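Long-range contact in uncharacterized protein conserved in bacteria (Streptococcus suis, PDB 4FZ4), which probably mediates attachment of the bacterium to host cells by binding glycosaminoglycans, as a helical domain of the surface antigen HP0197: residues K5-V13 / A56-F66. Residues are numbered along the deposited sequence; the frame is centred on the assembly and turned at random.
Sequences KVEEVQKVV and ASKMKADDKFF. Unlike the reference sequence in segment 5-13: V12 (reference Leu).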
loop_
_atom_site.group_PDB
_atom_site.type_symbol
_atom_site.label_atom_id
_atom_site.label_comp_id
_atom_site.label_asym_id
_atom_site.label_seq_id
_atom_site.Cartn_x
_atom_site.Cartn_y
_atom_site.Cartn_z
ATOM N N LYS A 5 5.453 20.510 16.039
ATOM C CA LYS A 5 5.471 20.326 14.592
ATOM C C LYS A 5 6.400 19.189 14.162
ATOM O O LYS A 5 6.005 18.321 13.384
ATOM C CB LYS A 5 5.903 21.634 13.917
ATOM C CG LYS A 5 6.162 21.543 12.418
ATOM C CD LYS A 5 6.783 22.838 11.899
ATOM C CE LYS A 5 7.163 22.744 10.428
ATOM N NZ LYS A 5 7.811 23.994 9.933
ATOM N N VAL A 6 7.632 19.199 14.669
ATOM C CA VAL A 6 8.615 18.175 14.316
ATOM C C VAL A 6 8.287 16.793 14.880
ATOM O O VAL A 6 8.531 15.777 14.228
ATOM C CB VAL A 6 10.035 18.564 14.789
ATOM C CG1 VAL A 6 10.493 19.840 14.090
ATOM C CG2 VAL A 6 10.052 18.736 16.299
ATOM N N GLU A 7 7.749 16.751 16.094
ATOM C CA GLU A 7 7.397 15.478 16.702
ATOM C C GLU A 7 6.235 14.883 15.934
ATOM O O GLU A 7 6.116 13.663 15.804
ATOM C CB GLU A 7 7.026 15.666 18.168
ATOM C CG GLU A 7 8.224 15.586 19.093
ATOM C CD GLU A 7 8.979 14.276 18.942
ATOM O OE1 GLU A 7 8.345 13.207 19.075
ATOM O OE2 GLU A 7 10.205 14.312 18.688
ATOM N N GLU A 8 5.385 15.765 15.426
ATOM C CA GLU A 8 4.235 15.358 14.637
ATOM C C GLU A 8 4.783 14.466 13.523
ATOM O O GLU A 8 4.148 13.497 13.103
ATOM C CB GLU A 8 3.574 16.599 14.041
ATOM C CG GLU A 8 2.218 16.367 13.415
ATOM C CD GLU A 8 1.704 17.603 12.696
ATOM O OE1 GLU A 8 0.483 17.672 12.424
ATOM O OE2 GLU A 8 2.525 18.502 12.398
ATOM N N VAL A 9 5.984 14.803 13.067
ATOM C CA VAL A 9 6.662 14.066 12.009
ATOM C C VAL A 9 7.295 12.765 12.500
ATOM O O VAL A 9 7.032 11.697 11.942
ATOM C CB VAL A 9 7.758 14.933 11.361
ATOM C CG1 VAL A 9 8.479 14.152 10.279
ATOM C CG2 VAL A 9 7.136 16.183 10.782
ATOM N N GLN A 10 8.133 12.858 13.531
ATOM C CA GLN A 10 8.792 11.679 14.086
ATOM C C GLN A 10 7.763 10.572 14.307
ATOM O O GLN A 10 8.055 9.394 14.122
ATOM C CB GLN A 10 9.482 12.014 15.418
ATOM C CG GLN A 10 10.737 12.896 15.322
ATOM C CD GLN A 10 11.889 12.229 14.582
ATOM O OE1 GLN A 10 12.113 11.022 14.716
ATOM N NE2 GLN A 10 12.641 13.020 13.809
ATOM N N LYS A 11 6.556 10.963 14.695
ATOM C CA LYS A 11 5.488 10.008 14.933
ATOM C C LYS A 11 5.053 9.365 13.613
ATOM O O LYS A 11 4.994 8.139 13.506
ATOM C CB LYS A 11 4.306 10.712 15.596
ATOM C CG LYS A 11 3.250 9.771 16.151
ATOM C CD LYS A 11 2.019 10.534 16.618
ATOM C CE LYS A 11 1.219 11.078 15.444
ATOM N NZ LYS A 11 2.007 12.002 14.578
ATOM N N VAL A 12 4.747 10.190 12.610
ATOM C CA VAL A 12 4.337 9.680 11.301
ATOM C C VAL A 12 5.382 8.680 10.825
ATOM O O VAL A 12 5.044 7.641 10.254
ATOM C CB VAL A 12 4.212 10.812 10.268
ATOM C CG1 VAL A 12 3.725 10.258 8.941
ATOM C CG2 VAL A 12 3.247 11.863 10.780
ATOM N N VAL A 13 6.654 8.993 11.075
ATOM C CA VAL A 13 7.751 8.097 10.703
ATOM C C VAL A 13 7.563 6.771 11.441
ATOM O O VAL A 13 7.547 5.698 10.835
ATOM C CB VAL A 13 9.125 8.690 11.088
ATOM C CG1 VAL A 13 10.190 7.584 11.141
ATOM C CG2 VAL A 13 9.544 9.724 10.070
ATOM N N ALA A 56 13.372 12.753 7.456
ATOM C CA ALA A 56 12.423 13.343 8.398
ATOM C C ALA A 56 12.931 13.231 9.831
ATOM O O ALA A 56 12.361 13.820 10.753
ATOM C CB ALA A 56 11.058 12.666 8.263
ATOM N N SER A 57 14.000 12.462 10.012
ATOM C CA SER A 57 14.611 12.276 11.323
ATOM C C SER A 57 15.694 13.341 11.503
ATOM O O SER A 57 15.734 14.033 12.523
ATOM C CB SER A 57 15.218 10.873 11.425
ATOM O OG SER A 57 14.215 9.880 11.295
ATOM N N LYS A 58 16.563 13.469 10.501
ATOM C CA LYS A 58 17.633 14.460 10.528
ATOM C C LYS A 58 17.110 15.773 9.948
ATOM O O LYS A 58 17.887 16.646 9.559
ATOM C CB LYS A 58 18.836 13.993 9.698
ATOM C CG LYS A 58 18.594 14.005 8.198
ATOM C CD LYS A 58 19.886 14.182 7.406
ATOM C CE LYS A 58 19.591 14.237 5.912
ATOM N NZ LYS A 58 20.774 14.537 5.065
ATOM N N MET A 59 15.788 15.897 9.882
ATOM C CA MET A 59 15.147 17.095 9.347
ATOM C C MET A 59 14.700 17.984 10.500
ATOM O O MET A 59 14.157 17.496 11.493
ATOM C CB MET A 59 13.933 16.705 8.489
ATOM C CG MET A 59 13.138 17.870 7.917
ATOM S SD MET A 59 11.721 17.347 6.899
ATOM C CE MET A 59 10.476 17.117 8.175
ATOM N N LYS A 60 14.935 19.287 10.362
ATOM C CA LYS A 60 14.552 20.253 11.387
ATOM C C LYS A 60 13.369 21.130 10.980
ATOM O O LYS A 60 13.162 21.416 9.800
ATOM C CB LYS A 60 15.755 21.123 11.750
ATOM C CG LYS A 60 16.590 21.544 10.555
ATOM C CD LYS A 60 17.951 22.056 10.998
ATOM C CE LYS A 60 18.719 20.982 11.759
ATOM N NZ LYS A 60 18.914 19.747 10.942
ATOM N N ALA A 61 12.605 21.549 11.984
ATOM C CA ALA A 61 11.413 22.379 11.819
ATOM C C ALA A 61 11.433 23.456 10.734
ATOM O O ALA A 61 10.398 23.745 10.131
ATOM C CB ALA A 61 11.062 23.022 13.154
ATOM N N ASP A 62 12.593 24.053 10.485
ATOM C CA ASP A 62 12.687 25.120 9.496
ATOM C C ASP A 62 13.135 24.678 8.112
ATOM O O ASP A 62 13.632 25.492 7.335
ATOM C CB ASP A 62 13.640 26.206 9.999
ATOM C CG ASP A 62 15.049 25.688 10.217
ATOM O OD1 ASP A 62 15.683 25.234 9.238
ATOM O OD2 ASP A 62 15.524 25.732 11.372
ATOM N N ASP A 63 12.957 23.404 7.788
ATOM C CA ASP A 63 13.386 22.926 6.477
ATOM C C ASP A 63 12.513 23.499 5.364
ATOM O O ASP A 63 11.291 23.596 5.506
ATOM C CB ASP A 63 13.355 21.397 6.421
ATOM C CG ASP A 63 14.370 20.836 5.447
ATOM O OD1 ASP A 63 15.346 20.206 5.906
ATOM O OD2 ASP A 63 14.202 21.036 4.226
ATOM N N LYS A 64 13.143 23.884 4.259
ATOM C CA LYS A 64 12.407 24.448 3.136
ATOM C C LYS A 64 11.483 23.398 2.561
ATOM O O LYS A 64 10.351 23.683 2.174
ATOM C CB LYS A 64 13.361 24.920 2.040
ATOM C CG LYS A 64 12.641 25.493 0.827
ATOM C CD LYS A 64 13.613 26.029 -0.210
ATOM C CE LYS A 64 12.877 26.771 -1.321
ATOM N NZ LYS A 64 11.952 25.886 -2.080
ATOM N N PHE A 65 11.982 22.172 2.525
ATOM C CA PHE A 65 11.235 21.056 1.989
ATOM C C PHE A 65 10.538 20.233 3.064
ATOM O O PHE A 65 10.184 19.078 2.842
ATOM C CB PHE A 65 12.186 20.200 1.188
ATOM C CG PHE A 65 12.864 20.948 0.084
ATOM C CD1 PHE A 65 12.181 21.247 -1.094
ATOM C CD2 PHE A 65 14.185 21.360 0.216
ATOM C CE1 PHE A 65 12.801 21.942 -2.121
ATOM C CE2 PHE A 65 14.821 22.061 -0.812
ATOM C CZ PHE A 65 14.127 22.352 -1.982
ATOM N N PHE A 66 10.323 20.843 4.223
ATOM C CA PHE A 66 9.667 20.174 5.340
ATOM C C PHE A 66 8.295 19.640 4.917
ATOM O O PHE A 66 7.944 18.498 5.206
ATOM C CB PHE A 66 9.513 21.157 6.509
ATOM C CG PHE A 66 9.000 20.529 7.782
ATOM C CD1 PHE A 66 9.810 20.461 8.911
ATOM C CD2 PHE A 66 7.705 20.027 7.858
ATOM C CE1 PHE A 66 9.337 19.901 10.099
ATOM C CE2 PHE A 66 7.218 19.464 9.040
ATOM C CZ PHE A 66 8.035 19.403 10.162
#
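K5, near the start of helix 3-23, brings its end over one face of the ring of F66, the first residue of helix 66-95, with its ammonium rising from there to the loop carbonyl of A61. Its CB leaves the helix toward the loop, and CG, anti to the backbone N (chi1 172°), comes 3.6 Å from F66 CZ at the rim of the ring. CD passes on, and K5 CE settles over the middle of the face, 3.4 Å from the F66 ring centroid, in a CH-pi contact. The extended chain then brings NZ to A61 O, which accepts a hydrogen bond of 2.6 Å from K5 NZ in the carbonyl plane. NZ also lies 4.2 Å from the F66 ring centroid, 11° off the ring normal, a cation-pi geometry. Lysine suits this place because its last methylene can sit on an aromatic face while the ammonium reaches a backbone oxygen.

Phenylalanine offers two flat faces, and M59 CE sits over the other: methionine's slender, unbranched chain, bent at chi3 (85°), lays its methyl there, sandwiching the ring. V6 CG1 approaches the ring near its plane and packs closely on A61 CB, at 3.4 Å; the small methyl of alanine lets the loop come near the helix. One turn further along, valine's two branches let V9 meet both sides: CG2 touches F66 CZ obliquely at 3.4 Å, whereas CG1 faces A56 CB and the methyl of M59. V13 CG2 reaches the same A56 methyl, which also touches L73 of helix 66-95. Apolar packing thus joins the first helix to the loop connecting helices 36-55 and 66-95. Beside it, the K5 ammonium is probably stabilised jointly by the A61 carbonyl and the F66 pi face, tying helix to loop through a polar bond.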